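Local coordinates for putative lipoprotein YcdA (Bacillus subtilis subsp. subtilis str. 168, PDB 4R4G) that is of unknown function but is probably a membrane-anchored lipoprotein, with an Ig-like N-terminal domain joined by a kinked helix to a mixed alpha-beta C-terminal domain, at residues T8-D13 and V125-D130; I14-I19 and A46-G51; K42-V47 and S93-L98; L55-M60 and L110-E115. All blocks are in the same frame, centred on the assembly; numbering follows the deposited sequence. Where two conformers were deposited one is given.

Contact 1. Residues T8-D13 and V125-D130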
loop_
_atom_site.group_PDB
_atom_site.type_symbol
_atom_site.label_atom_id
_atom_site.label_comp_id
_atom_site.label_asym_id
_atom_site.label_seq_id
_atom_site.Cartn_x
_atom_site.Cartn_y
_atom_site.Cartn_z
ATOM N N THR A 8 21.011 -23.730 -8.967
ATOM C CA THR A 8 19.538 -23.709 -9.035
ATOM C C THR A 8 18.905 -25.010 -9.547
ATOM O O THR A 8 17.678 -25.120 -9.593
ATOM C CB THR A 8 19.054 -22.532 -9.904
ATOM O OG1 THR A 8 19.566 -22.679 -11.226
ATOM C CG2 THR A 8 19.449 -21.178 -9.335
ATOM N N GLU A 9 19.722 -25.982 -9.929
ATOM C CA GLU A 9 19.215 -27.272 -10.391
ATOM C C GLU A 9 20.014 -28.356 -9.735
ATOM O O GLU A 9 21.238 -28.339 -9.817
ATOM C CB GLU A 9 19.266 -27.394 -11.927
ATOM C CG GLU A 9 18.657 -28.683 -12.462
ATOM C CD GLU A 9 18.807 -28.903 -13.954
ATOM O OE1 GLU A 9 18.255 -28.092 -14.733
ATOM O OE2 GLU A 9 19.433 -29.916 -14.342
ATOM N N LYS A 10 19.342 -29.255 -9.026
ATOM C CA LYS A 10 19.971 -30.380 -8.346
ATOM C C LYS A 10 19.068 -31.568 -8.492
ATOM O O LYS A 10 17.873 -31.413 -8.750
ATOM C CB LYS A 10 20.282 -30.077 -6.867
ATOM C CG LYS A 10 21.468 -29.138 -6.664
ATOM C CD LYS A 10 21.920 -29.025 -5.223
ATOM C CE LYS A 10 22.789 -27.808 -5.000
ATOM N NZ LYS A 10 23.777 -28.023 -3.908
ATOM N N SER A 11 19.635 -32.760 -8.368
ATOM C CA SER A 11 18.869 -33.979 -8.539
ATOM C C SER A 11 19.445 -35.155 -7.790
ATOM O O SER A 11 20.633 -35.211 -7.473
ATOM C CB SER A 11 18.783 -34.349 -10.020
ATOM O OG SER A 11 20.022 -34.128 -10.673
ATOM N N SER A 12 18.554 -36.083 -7.489
ATOM C CA SER A 12 18.837 -37.380 -6.927
ATOM C C SER A 12 18.420 -38.366 -8.012
ATOM O O SER A 12 17.919 -37.942 -9.062
ATOM C CB SER A 12 18.104 -37.591 -5.606
ATOM O OG SER A 12 16.717 -37.798 -5.805
ATOM N N ASP A 13 18.619 -39.657 -7.781
ATOM C CA ASP A 13 18.258 -40.675 -8.761
ATOM C C ASP A 13 16.725 -40.796 -8.931
ATOM O O ASP A 13 16.276 -41.301 -9.970
ATOM C CB ASP A 13 18.890 -42.047 -8.389
ATOM C CG ASP A 13 18.669 -42.561 -6.962
ATOM O OD1 ASP A 13 18.525 -41.715 -6.026
ATOM O OD2 ASP A 13 18.708 -43.800 -6.765
ATOM N N VAL A 125 17.495 -33.212 -1.806
ATOM C CA VAL A 125 18.318 -32.162 -2.428
ATOM C C VAL A 125 18.139 -30.888 -1.630
ATOM O O VAL A 125 17.043 -30.606 -1.141
ATOM C CB VAL A 125 18.166 -31.892 -3.953
ATOM C CG1 VAL A 125 18.799 -32.992 -4.792
ATOM C CG2 VAL A 125 16.721 -31.628 -4.354
ATOM N N THR A 126 19.226 -30.126 -1.512
ATOM C CA THR A 126 19.289 -28.916 -0.738
ATOM C C THR A 126 19.860 -27.754 -1.601
ATOM O O THR A 126 20.865 -27.930 -2.275
ATOM C CB THR A 126 20.078 -29.189 0.568
ATOM O OG1 THR A 126 20.223 -27.974 1.287
ATOM C CG2 THR A 126 21.473 -29.770 0.337
ATOM N N PHE A 127 19.230 -26.574 -1.557
ATOM C CA PHE A 127 19.693 -25.381 -2.282
ATOM C C PHE A 127 19.961 -24.220 -1.339
ATOM O O PHE A 127 19.206 -24.009 -0.398
ATOM C CB PHE A 127 18.667 -24.905 -3.328
ATOM C CG PHE A 127 18.182 -25.945 -4.307
ATOM C CD1 PHE A 127 17.129 -26.797 -3.980
ATOM C CD2 PHE A 127 18.726 -26.027 -5.583
ATOM C CE1 PHE A 127 16.667 -27.750 -4.894
ATOM C CE2 PHE A 127 18.268 -26.990 -6.498
ATOM C CZ PHE A 127 17.241 -27.845 -6.148
ATOM N N LYS A 128 20.994 -23.433 -1.624
ATOM C CA LYS A 128 21.275 -22.222 -0.874
ATOM C C LYS A 128 20.720 -21.056 -1.665
ATOM O O LYS A 128 20.809 -21.039 -2.902
ATOM C CB LYS A 128 22.768 -22.061 -0.590
ATOM C CG LYS A 128 23.325 -23.176 0.280
ATOM C CD LYS A 128 24.751 -22.944 0.635
ATOM C CE LYS A 128 25.325 -24.055 1.492
ATOM N NZ LYS A 128 26.800 -23.878 1.642
ATOM N N ILE A 129 20.045 -20.130 -0.958
ATOM C CA ILE A 129 19.450 -18.917 -1.514
ATOM C C ILE A 129 20.066 -17.711 -0.796
ATOM O O ILE A 129 19.951 -17.617 0.431
ATOM C CB ILE A 129 17.913 -18.959 -1.373
ATOM C CG1 ILE A 129 17.305 -20.079 -2.241
ATOM C CG2 ILE A 129 17.293 -17.598 -1.662
ATOM C CD1 ILE A 129 15.845 -20.453 -1.923
ATOM N N ASP A 130 20.758 -16.823 -1.538
ATOM C CA ASP A 130 21.316 -15.611 -0.937
ATOM C C ASP A 130 20.249 -14.517 -0.957
ATOM O O ASP A 130 19.896 -14.025 -2.023
ATOM C CB ASP A 130 22.599 -15.144 -1.642
ATOM C CG ASP A 130 23.200 -13.866 -1.070
ATOM O OD1 ASP A 130 22.708 -13.390 -0.020
ATOM O OD2 ASP A 130 24.171 -13.350 -1.663
#
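Lys10 lays its aliphatic chain past the Phe127 ring, the two side chains running by each other in opposite directions. Its CB touches two partners, with Phe127 CE2 at 3.7 Å and Val125 CG1 at 3.9 Å. CG, held anti to the carbonyl carbon (chi1 -74°), keeps to the ring and lies 3.9 Å from Phe127 CE2. Beyond CG the chain is extended, and Lys10 CD comes to 3.3 Å from Thr126 O. CE stays beside that carbonyl, and the tip ends on it: Lys10 NZ donates to Thr126 O over 3.3 Å, a weak bond.

Lys10 N and Glu9 N both lie at the edge of the Phe127 ring, near its plane, the former 3.6 Å from Phe127 CE2. Val125 covers the next step of the strand, its CG1 resting 3.7 Å from Ser11 N.

Strands 9-11 and 125-130 are the edge strands of two different antiparallel sheets in the Ig-like domain. Their axes come no nearer than 7.1 Å, at 161°, and each finds its backbone partners in its own sheet, Lys10 with Val17 and Phe127 with Leu110. Val125 and Phe127 also touch Val17 and Ile19 of strand 16-25. Ser12 OG bonds to Lys123 O. The contact is thus largely apolar, the Lys10 methylenes meeting Val125 and Phe127, and its one polar bond across the segments is weak.

Contact 2. Residues I14-I19 and A46-G51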
loop_
_atom_site.group_PDB
_atom_site.type_symbol
_atom_site.label_atom_id
_atom_site.label_comp_id
_atom_site.label_asym_id
_atom_site.label_seq_id
_atom_site.Cartn_x
_atom_site.Cartn_y
_atom_site.Cartn_z
ATOM N N ILE A 14 15.931 -40.298 -7.943
ATOM C CA ILE A 14 14.473 -40.431 -7.984
ATOM C C ILE A 14 13.733 -39.126 -8.354
ATOM O O ILE A 14 12.619 -39.225 -8.868
ATOM C CB ILE A 14 13.886 -41.079 -6.705
ATOM C CG1 ILE A 14 13.859 -40.144 -5.510
ATOM C CG2 ILE A 14 14.543 -42.434 -6.381
ATOM C CD1 ILE A 14 12.869 -40.586 -4.559
ATOM N N ALA A 15 14.328 -37.933 -8.144
ATOM C CA ALA A 15 13.678 -36.670 -8.529
ATOM C C ALA A 15 14.685 -35.584 -8.902
ATOM O O ALA A 15 15.832 -35.628 -8.459
ATOM C CB ALA A 15 12.776 -36.171 -7.412
ATOM N N GLN A 16 14.253 -34.615 -9.733
ATOM C CA GLN A 16 15.068 -33.472 -10.138
ATOM C C GLN A 16 14.327 -32.188 -9.789
ATOM O O GLN A 16 13.188 -31.992 -10.223
ATOM C CB GLN A 16 15.443 -33.508 -11.633
ATOM C CG GLN A 16 16.346 -32.331 -12.055
ATOM C CD GLN A 16 16.364 -32.036 -13.535
ATOM O OE1 GLN A 16 17.405 -32.152 -14.198
ATOM N NE2 GLN A 16 15.230 -31.597 -14.075
ATOM N N VAL A 17 14.970 -31.313 -9.002
ATOM C CA VAL A 17 14.342 -30.068 -8.586
ATOM C C VAL A 17 15.072 -28.896 -9.219
ATOM O O VAL A 17 16.299 -28.839 -9.201
ATOM C CB VAL A 17 14.274 -29.949 -7.042
ATOM C CG1 VAL A 17 13.498 -28.712 -6.605
ATOM C CG2 VAL A 17 13.662 -31.198 -6.430
ATOM N N LYS A 18 14.300 -27.974 -9.782
ATOM C CA LYS A 18 14.798 -26.761 -10.404
ATOM C C LYS A 18 14.127 -25.587 -9.747
ATOM O O LYS A 18 12.903 -25.583 -9.628
ATOM C CB LYS A 18 14.516 -26.752 -11.927
ATOM C CG LYS A 18 14.793 -28.078 -12.657
ATOM C CD LYS A 18 14.706 -27.947 -14.183
ATOM C CE LYS A 18 13.620 -28.809 -14.778
ATOM N NZ LYS A 18 14.044 -29.418 -16.065
ATOM N N ILE A 19 14.906 -24.593 -9.318
ATOM C CA ILE A 19 14.350 -23.382 -8.747
ATOM C C ILE A 19 14.232 -22.361 -9.878
ATOM O O ILE A 19 15.240 -21.799 -10.322
ATOM C CB ILE A 19 15.176 -22.858 -7.564
ATOM C CG1 ILE A 19 15.274 -23.913 -6.465
ATOM C CG2 ILE A 19 14.582 -21.553 -7.065
ATOM C CD1 ILE A 19 16.011 -23.493 -5.325
ATOM N N ALA A 46 10.138 -26.495 -9.839
ATOM C CA ALA A 46 9.723 -27.508 -10.795
ATOM C C ALA A 46 10.321 -28.806 -10.358
ATOM O O ALA A 46 11.515 -28.846 -10.052
ATOM C CB ALA A 46 10.190 -27.145 -12.188
ATOM N N VAL A 47 9.493 -29.853 -10.241
ATOM C CA VAL A 47 9.975 -31.161 -9.798
ATOM C C VAL A 47 9.725 -32.184 -10.910
ATOM O O VAL A 47 8.575 -32.482 -11.222
ATOM C CB VAL A 47 9.380 -31.618 -8.427
ATOM C CG1 VAL A 47 10.063 -32.894 -7.922
ATOM C CG2 VAL A 47 9.500 -30.516 -7.382
ATOM N N LYS A 48 10.814 -32.693 -11.516
ATOM C CA LYS A 48 10.795 -33.723 -12.571
ATOM C C LYS A 48 11.016 -35.099 -11.943
ATOM O O LYS A 48 11.948 -35.254 -11.145
ATOM C CB LYS A 48 11.880 -33.425 -13.638
ATOM C CG LYS A 48 11.824 -34.323 -14.877
ATOM C CD LYS A 48 12.179 -33.584 -16.180
ATOM C CE LYS A 48 12.102 -34.511 -17.376
ATOM N NZ LYS A 48 12.140 -33.782 -18.669
ATOM N N ASN A 49 10.160 -36.088 -12.268
ATOM C CA ASN A 49 10.325 -37.448 -11.739
ATOM C C ASN A 49 11.383 -38.148 -12.593
ATOM O O ASN A 49 11.089 -38.528 -13.726
ATOM C CB ASN A 49 8.983 -38.220 -11.718
ATOM C CG ASN A 49 9.020 -39.645 -11.175
ATOM O OD1 ASN A 49 10.069 -40.215 -10.840
ATOM N ND2 ASN A 49 7.855 -40.268 -11.086
ATOM N N THR A 50 12.627 -38.277 -12.074
ATOM C CA THR A 50 13.721 -38.920 -12.819
ATOM C C THR A 50 13.718 -40.450 -12.627
ATOM O O THR A 50 14.476 -41.147 -13.307
ATOM C CB THR A 50 15.101 -38.319 -12.471
ATOM O OG1 THR A 50 15.318 -38.333 -11.064
ATOM C CG2 THR A 50 15.301 -36.929 -13.045
ATOM N N GLY A 51 12.860 -40.945 -11.730
ATOM C CA GLY A 51 12.732 -42.368 -11.426
ATOM C C GLY A 51 11.821 -43.140 -12.364
ATOM O O GLY A 51 11.529 -42.699 -13.486
#
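Gln16 and Lys48 form an antiparallel hydrogen-bonded pair: Gln16 N gives to Lys48 O at 2.8 Å with an N-H...O angle of 158°, and Lys48 N returns a bond to Gln16 O. Lys18 and Ala46 repeat the pattern, Lys18 N standing 2.9 Å from Ala46 O. In the non-hydrogen-bonded pair between them, Val17 CG2 meets Val47 CG1 at 4.2 Å on the inner face. On the other face the Gln16 and Lys48 side chains lie side by side and point the same way, while the Lys18 and Lys48 NZ atoms stay 5.4 Å apart, a spacing at which their like charges may repel mildly.

Past the regular part, the loops at the strand ends meet through weak bonds. Ile14 O receives two of them, from Thr50 N and from Gly51 N, each at 3.3 Å. Thr50 OG1 sits between the backbone N and the carbonyl carbon (chi1 53°), which leaves CG2 anti to the carbonyl carbon; that methyl packs 3.7 Å from Gln16 CB. OG1 makes weak bonds with Ser12 O and Asp13 O.

Asn49 forms the next shell. Its OD1 takes a weak bond from Gly51 N, and its ND2 donates to Ile88 O and Asp53 O, tying this loop to the chain beyond.

Strand 16-25 is flanked by 9-11 and strand 39-48 by 93-102, while Val17 and Val47 face Tyr112 of the opposing sheet.

Contact 3. Residues K42-V47 and S93-L98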
loop_
_atom_site.group_PDB
_atom_site.type_symbol
_atom_site.label_atom_id
_atom_site.label_comp_id
_atom_site.label_asym_id
_atom_site.label_seq_id
_atom_site.Cartn_x
_atom_site.Cartn_y
_atom_site.Cartn_z
ATOM N N LYS A 42 8.893 -16.185 -1.902
ATOM C CA LYS A 42 8.167 -16.933 -2.938
ATOM C C LYS A 42 9.200 -17.603 -3.823
ATOM O O LYS A 42 9.946 -16.925 -4.540
ATOM C CB LYS A 42 7.217 -16.004 -3.734
ATOM C CG LYS A 42 6.315 -16.683 -4.763
ATOM C CD LYS A 42 5.355 -15.676 -5.364
ATOM C CE LYS A 42 4.815 -16.073 -6.713
ATOM N NZ LYS A 42 3.602 -15.282 -7.075
ATOM N N VAL A 43 9.282 -18.931 -3.719
ATOM C CA VAL A 43 10.219 -19.777 -4.464
ATOM C C VAL A 43 9.405 -20.617 -5.466
ATOM O O VAL A 43 8.627 -21.470 -5.044
ATOM C CB VAL A 43 11.092 -20.660 -3.521
ATOM C CG1 VAL A 43 12.203 -21.372 -4.284
ATOM C CG2 VAL A 43 11.677 -19.844 -2.373
ATOM N N ASN A 44 9.539 -20.328 -6.780
ATOM C CA ASN A 44 8.862 -21.098 -7.827
ATOM C C ASN A 44 9.775 -22.243 -8.172
ATOM O O ASN A 44 10.939 -22.011 -8.496
ATOM C CB ASN A 44 8.505 -20.251 -9.076
ATOM C CG ASN A 44 7.684 -21.018 -10.098
ATOM O OD1 ASN A 44 8.201 -21.755 -10.953
ATOM N ND2 ASN A 44 6.378 -20.913 -9.993
ATOM N N VAL A 45 9.282 -23.471 -8.014
ATOM C CA VAL A 45 10.056 -24.677 -8.245
ATOM C C VAL A 45 9.380 -25.526 -9.308
ATOM O O VAL A 45 8.199 -25.333 -9.599
ATOM C CB VAL A 45 10.293 -25.512 -6.938
ATOM C CG1 VAL A 45 11.098 -24.729 -5.900
ATOM C CG2 VAL A 45 8.982 -26.044 -6.347
ATOM N N ALA A 46 10.138 -26.495 -9.839
ATOM C CA ALA A 46 9.723 -27.508 -10.795
ATOM C C ALA A 46 10.321 -28.806 -10.358
ATOM O O ALA A 46 11.515 -28.846 -10.052
ATOM C CB ALA A 46 10.190 -27.145 -12.188
ATOM N N VAL A 47 9.493 -29.853 -10.241
ATOM C CA VAL A 47 9.975 -31.161 -9.798
ATOM C C VAL A 47 9.725 -32.184 -10.910
ATOM O O VAL A 47 8.575 -32.482 -11.222
ATOM C CB VAL A 47 9.380 -31.618 -8.427
ATOM C CG1 VAL A 47 10.063 -32.894 -7.922
ATOM C CG2 VAL A 47 9.500 -30.516 -7.382
ATOM N N SER A 93 6.518 -33.689 -14.964
ATOM C CA SER A 93 6.917 -32.600 -14.075
ATOM C C SER A 93 5.764 -31.763 -13.557
ATOM O O SER A 93 4.837 -31.418 -14.292
ATOM C CB SER A 93 7.915 -31.671 -14.761
ATOM O OG SER A 93 9.048 -32.381 -15.232
ATOM N N VAL A 94 5.864 -31.392 -12.278
ATOM C CA VAL A 94 4.932 -30.493 -11.608
ATOM C C VAL A 94 5.692 -29.193 -11.380
ATOM O O VAL A 94 6.910 -29.216 -11.217
ATOM C CB VAL A 94 4.330 -31.106 -10.311
ATOM C CG1 VAL A 94 5.373 -31.260 -9.207
ATOM C CG2 VAL A 94 3.128 -30.307 -9.822
ATOM N N GLU A 95 5.000 -28.076 -11.422
ATOM C CA GLU A 95 5.610 -26.768 -11.217
ATOM C C GLU A 95 4.660 -25.919 -10.341
ATOM O O GLU A 95 3.436 -26.058 -10.426
ATOM C CB GLU A 95 5.917 -26.118 -12.587
ATOM C CG GLU A 95 6.902 -24.953 -12.565
ATOM C CD GLU A 95 7.026 -24.128 -13.839
ATOM O OE1 GLU A 95 7.280 -24.722 -14.914
ATOM O OE2 GLU A 95 6.940 -22.879 -13.745
ATOM N N GLY A 96 5.225 -25.099 -9.470
ATOM C CA GLY A 96 4.426 -24.270 -8.576
ATOM C C GLY A 96 5.263 -23.481 -7.600
ATOM O O GLY A 96 6.488 -23.642 -7.549
ATOM N N ASN A 97 4.607 -22.642 -6.812
ATOM C CA ASN A 97 5.262 -21.756 -5.861
ATOM C C ASN A 97 5.217 -22.274 -4.437
ATOM O O ASN A 97 4.254 -22.948 -4.046
ATOM C CB ASN A 97 4.605 -20.368 -5.881
ATOM C CG ASN A 97 4.743 -19.599 -7.158
ATOM O OD1 ASN A 97 5.832 -19.212 -7.580
ATOM N ND2 ASN A 97 3.615 -19.231 -7.719
ATOM N N LEU A 98 6.237 -21.876 -3.645
ATOM C CA LEU A 98 6.387 -22.187 -2.233
ATOM C C LEU A 98 6.548 -20.881 -1.503
ATOM O O LEU A 98 7.111 -19.935 -2.046
ATOM C CB LEU A 98 7.566 -23.132 -1.958
ATOM C CG LEU A 98 7.742 -24.355 -2.833
ATOM C CD1 LEU A 98 9.138 -24.865 -2.706
ATOM C CD2 LEU A 98 6.710 -25.456 -2.507
#
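Val45 and Leu98 pack at about a right angle on the inner face of an antiparallel pair of strands, central 39-48 and edge 93-102, within one sheet of the Ig-like sandwich. Leu98 CG is anti to the carbonyl carbon (chi1 -46°), which sets it 3.7 Å from Val43 O. Leu98 CD1 bears on both methyls of Val45, the nearer being Val45 CG1 at 3.7 Å. Phe62 and Leu110 of the opposing sheet cover this pair. Further along the same face Val94 CG1 lies 4.1 Å from Val47 CB, backed by Val57. Gly96 stands across from Val45 in a hydrogen-bonded pair, with Val45 N to Gly96 O at 2.8 Å. Matching bonds join Val43 with Leu98 and Val47 with Val94, giving a continuous backbone seam under the apolar layer.

The other face is polar and less buried. Glu95 packs its aliphatic part, CG lying 4.0 Å from Ala46 CB, and sends OE1 to a salt bridge with Lys20. Its second oxygen, Glu95 OE2, stands 3.3 Å from Asn44 OD1; both are acceptors and no bond is formed. Lys42 brings CE to 3.4 Å from Asn97 OD1, a contact of its chain rather than its ammonium. Asn97 ND2 donates to Glu81 O.

The two asparagines join across this face with their amide planes 72° apart: Asn44 ND2 donates at 3.0 Å to Asn97 OD1, which lies in the Asn44 amide plane, while the donor stands above the Asn97 carbonyl plane, 66° out of it.

Contact 4. Residues L55-M60 and L110-E115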
loop_
_atom_site.group_PDB
_atom_site.type_symbol
_atom_site.label_atom_id
_atom_site.label_comp_id
_atom_site.label_asym_id
_atom_site.label_seq_id
_atom_site.Cartn_x
_atom_site.Cartn_y
_atom_site.Cartn_z
ATOM N N LEU A 55 5.506 -40.604 -8.537
ATOM C CA LEU A 55 5.958 -39.821 -7.388
ATOM C C LEU A 55 4.955 -38.762 -6.961
ATOM O O LEU A 55 4.635 -37.873 -7.752
ATOM C CB LEU A 55 7.282 -39.134 -7.797
ATOM C CG LEU A 55 7.992 -38.230 -6.779
ATOM C CD1 LEU A 55 8.526 -39.031 -5.592
ATOM C CD2 LEU A 55 9.102 -37.445 -7.450
ATOM N N ASN A 56 4.510 -38.808 -5.690
ATOM C CA ASN A 56 3.623 -37.767 -5.157
ATOM C C ASN A 56 4.461 -36.557 -4.779
ATOM O O ASN A 56 5.489 -36.732 -4.130
ATOM C CB ASN A 56 2.837 -38.245 -3.939
ATOM C CG ASN A 56 1.995 -39.476 -4.128
ATOM O OD1 ASN A 56 0.986 -39.469 -4.841
ATOM N ND2 ASN A 56 2.326 -40.522 -3.386
ATOM N N VAL A 57 4.051 -35.336 -5.196
ATOM C CA VAL A 57 4.793 -34.118 -4.875
ATOM C C VAL A 57 3.840 -33.134 -4.191
ATOM O O VAL A 57 2.774 -32.827 -4.735
ATOM C CB VAL A 57 5.540 -33.495 -6.090
ATOM C CG1 VAL A 57 6.229 -32.180 -5.711
ATOM C CG2 VAL A 57 6.558 -34.479 -6.675
ATOM N N ASP A 58 4.226 -32.673 -2.980
ATOM C CA ASP A 58 3.455 -31.749 -2.146
ATOM C C ASP A 58 4.341 -30.618 -1.639
ATOM O O ASP A 58 5.571 -30.757 -1.600
ATOM C CB ASP A 58 2.830 -32.509 -0.950
ATOM C CG ASP A 58 1.734 -31.768 -0.201
ATOM O OD1 ASP A 58 2.063 -30.879 0.604
ATOM O OD2 ASP A 58 0.548 -32.082 -0.420
ATOM N N SER A 59 3.700 -29.494 -1.248
ATOM C CA SER A 59 4.344 -28.320 -0.658
ATOM C C SER A 59 5.125 -28.742 0.601
ATOM O O SER A 59 6.241 -28.273 0.826
ATOM C CB SER A 59 3.295 -27.267 -0.311
ATOM O OG SER A 59 2.095 -27.481 -1.037
HETATM N N MSE A 60 4.516 -29.665 1.417
HETATM C CA MSE A 60 5.037 -30.245 2.665
HETATM C C MSE A 60 6.384 -30.952 2.495
HETATM O O MSE A 60 7.022 -31.293 3.482
HETATM C CB MSE A 60 4.037 -31.258 3.240
HETATM C CG MSE A 60 3.009 -30.648 4.176
HETATM SE SE MSE A 60 1.765 -32.001 4.833
HETATM C CE MSE A 60 0.850 -30.887 6.182
ATOM N N LEU A 110 16.804 -24.168 1.042
ATOM C CA LEU A 110 15.603 -24.886 0.671
ATOM C C LEU A 110 15.954 -26.347 0.565
ATOM O O LEU A 110 16.904 -26.682 -0.145
ATOM C CB LEU A 110 15.030 -24.352 -0.656
ATOM C CG LEU A 110 13.735 -24.998 -1.163
ATOM C CD1 LEU A 110 12.545 -24.473 -0.424
ATOM C CD2 LEU A 110 13.539 -24.727 -2.632
ATOM N N ASN A 111 15.216 -27.215 1.294
ATOM C CA ASN A 111 15.433 -28.668 1.239
ATOM C C ASN A 111 14.195 -29.328 0.693
ATOM O O ASN A 111 13.084 -28.916 1.013
ATOM C CB ASN A 111 15.822 -29.293 2.599
ATOM C CG ASN A 111 16.148 -30.797 2.528
ATOM O OD1 ASN A 111 17.184 -31.220 1.981
ATOM N ND2 ASN A 111 15.257 -31.646 3.047
ATOM N N TYR A 112 14.393 -30.336 -0.189
ATOM C CA TYR A 112 13.337 -31.132 -0.815
ATOM C C TYR A 112 13.565 -32.579 -0.482
ATOM O O TYR A 112 14.647 -33.094 -0.768
ATOM C CB TYR A 112 13.249 -30.946 -2.334
ATOM C CG TYR A 112 12.324 -31.954 -2.996
ATOM C CD1 TYR A 112 10.952 -31.945 -2.747
ATOM C CD2 TYR A 112 12.826 -32.945 -3.835
ATOM C CE1 TYR A 112 10.096 -32.858 -3.370
ATOM C CE2 TYR A 112 11.984 -33.886 -4.434
ATOM C CZ TYR A 112 10.619 -33.839 -4.201
ATOM O OH TYR A 112 9.794 -34.783 -4.779
ATOM N N THR A 113 12.552 -33.235 0.130
ATOM C CA THR A 113 12.592 -34.650 0.481
ATOM C C THR A 113 11.432 -35.311 -0.266
ATOM O O THR A 113 10.261 -35.125 0.097
ATOM C CB THR A 113 12.612 -34.889 2.011
ATOM O OG1 THR A 113 13.846 -34.390 2.542
ATOM C CG2 THR A 113 12.493 -36.371 2.379
ATOM N N PRO A 114 11.769 -36.067 -1.337
ATOM C CA PRO A 114 10.723 -36.739 -2.140
ATOM C C PRO A 114 9.929 -37.770 -1.346
ATOM O O PRO A 114 10.465 -38.382 -0.422
ATOM C CB PRO A 114 11.509 -37.403 -3.274
ATOM C CG PRO A 114 12.890 -37.537 -2.750
ATOM C CD PRO A 114 13.115 -36.343 -1.875
ATOM N N GLU A 115 8.627 -37.907 -1.687
ATOM C CA GLU A 115 7.688 -38.821 -1.031
ATOM C C GLU A 115 7.956 -40.215 -1.568
ATOM O O GLU A 115 7.280 -40.710 -2.479
ATOM C CB GLU A 115 6.235 -38.373 -1.230
ATOM C CG GLU A 115 5.916 -37.047 -0.570
ATOM C CD GLU A 115 4.462 -36.617 -0.474
ATOM O OE1 GLU A 115 3.574 -37.391 -0.898
ATOM O OE2 GLU A 115 4.207 -35.509 0.055
HETATM O O HOH W 1 4.893 -41.460 -3.210
HETATM O O HOH W 2 7.742 -35.766 -3.362
#
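Glu115 lies across Asn56 at about a right angle, its CB 3.4 Å from Asn56 O and its OE1 3.2 Å from Asn56 CB. CG is anti to the carbonyl carbon (chi1 -65°) and follows the same peptide oxygen, after which the extended chain carries OE2 to 3.5 Å from Asp58 CB. Asp58 and Asp61 put further carboxylates near OE2, which could raise its proton affinity.

Water does the polar joining. One molecule donates to Asn56 O at 2.6 Å and accepts from both Tyr112 OH and Glu115 N; a second donates to Glu115 O and takes a weak bond from Asn56 ND2. Asn56 OD1 is held by Thr87 OG1.

In the Ig-like sandwich this contact brings strand 55-57, paired with 86-88, against the end of strand 107-112 and the loop that follows. Leu55 and Tyr112 meet tip to tip there, CD2 3.8 Å from OH, while Val57 CG2 approaches the same hydroxyl crosswise. Leu55 CD1 turns to the loop, 4.1 Å from Pro114 CB. The Tyr112 ring carries Pro114 N over one face, 3.7 Å above its plane and offset toward the rim, and meets Phe62 with the planes at about 35°.

In the fold
The four contacts lie on one side of the chain's centre, in the Ig-like domain. Contacts 2 and 3 share Ala46 and Val47 on strand 39-48, and contact 1 joins their sheet through Lys10 O to Val17 N, 2.9 Å. Contact 1 also reaches contact 4, with Phe127 N 2.7 Å from Leu110 O, so it spans both sheets. Tyr112 of contact 4 touches contacts 2 and 3 through their shared valine, its OH 3.7 Å from Val47 CG1. The centre of contact 4 is about 10 Å from the centres of contacts 2 and 3. A tetraethylene glycol, probably from crystallisation, lies about 6 Å from the Thr126 side chain.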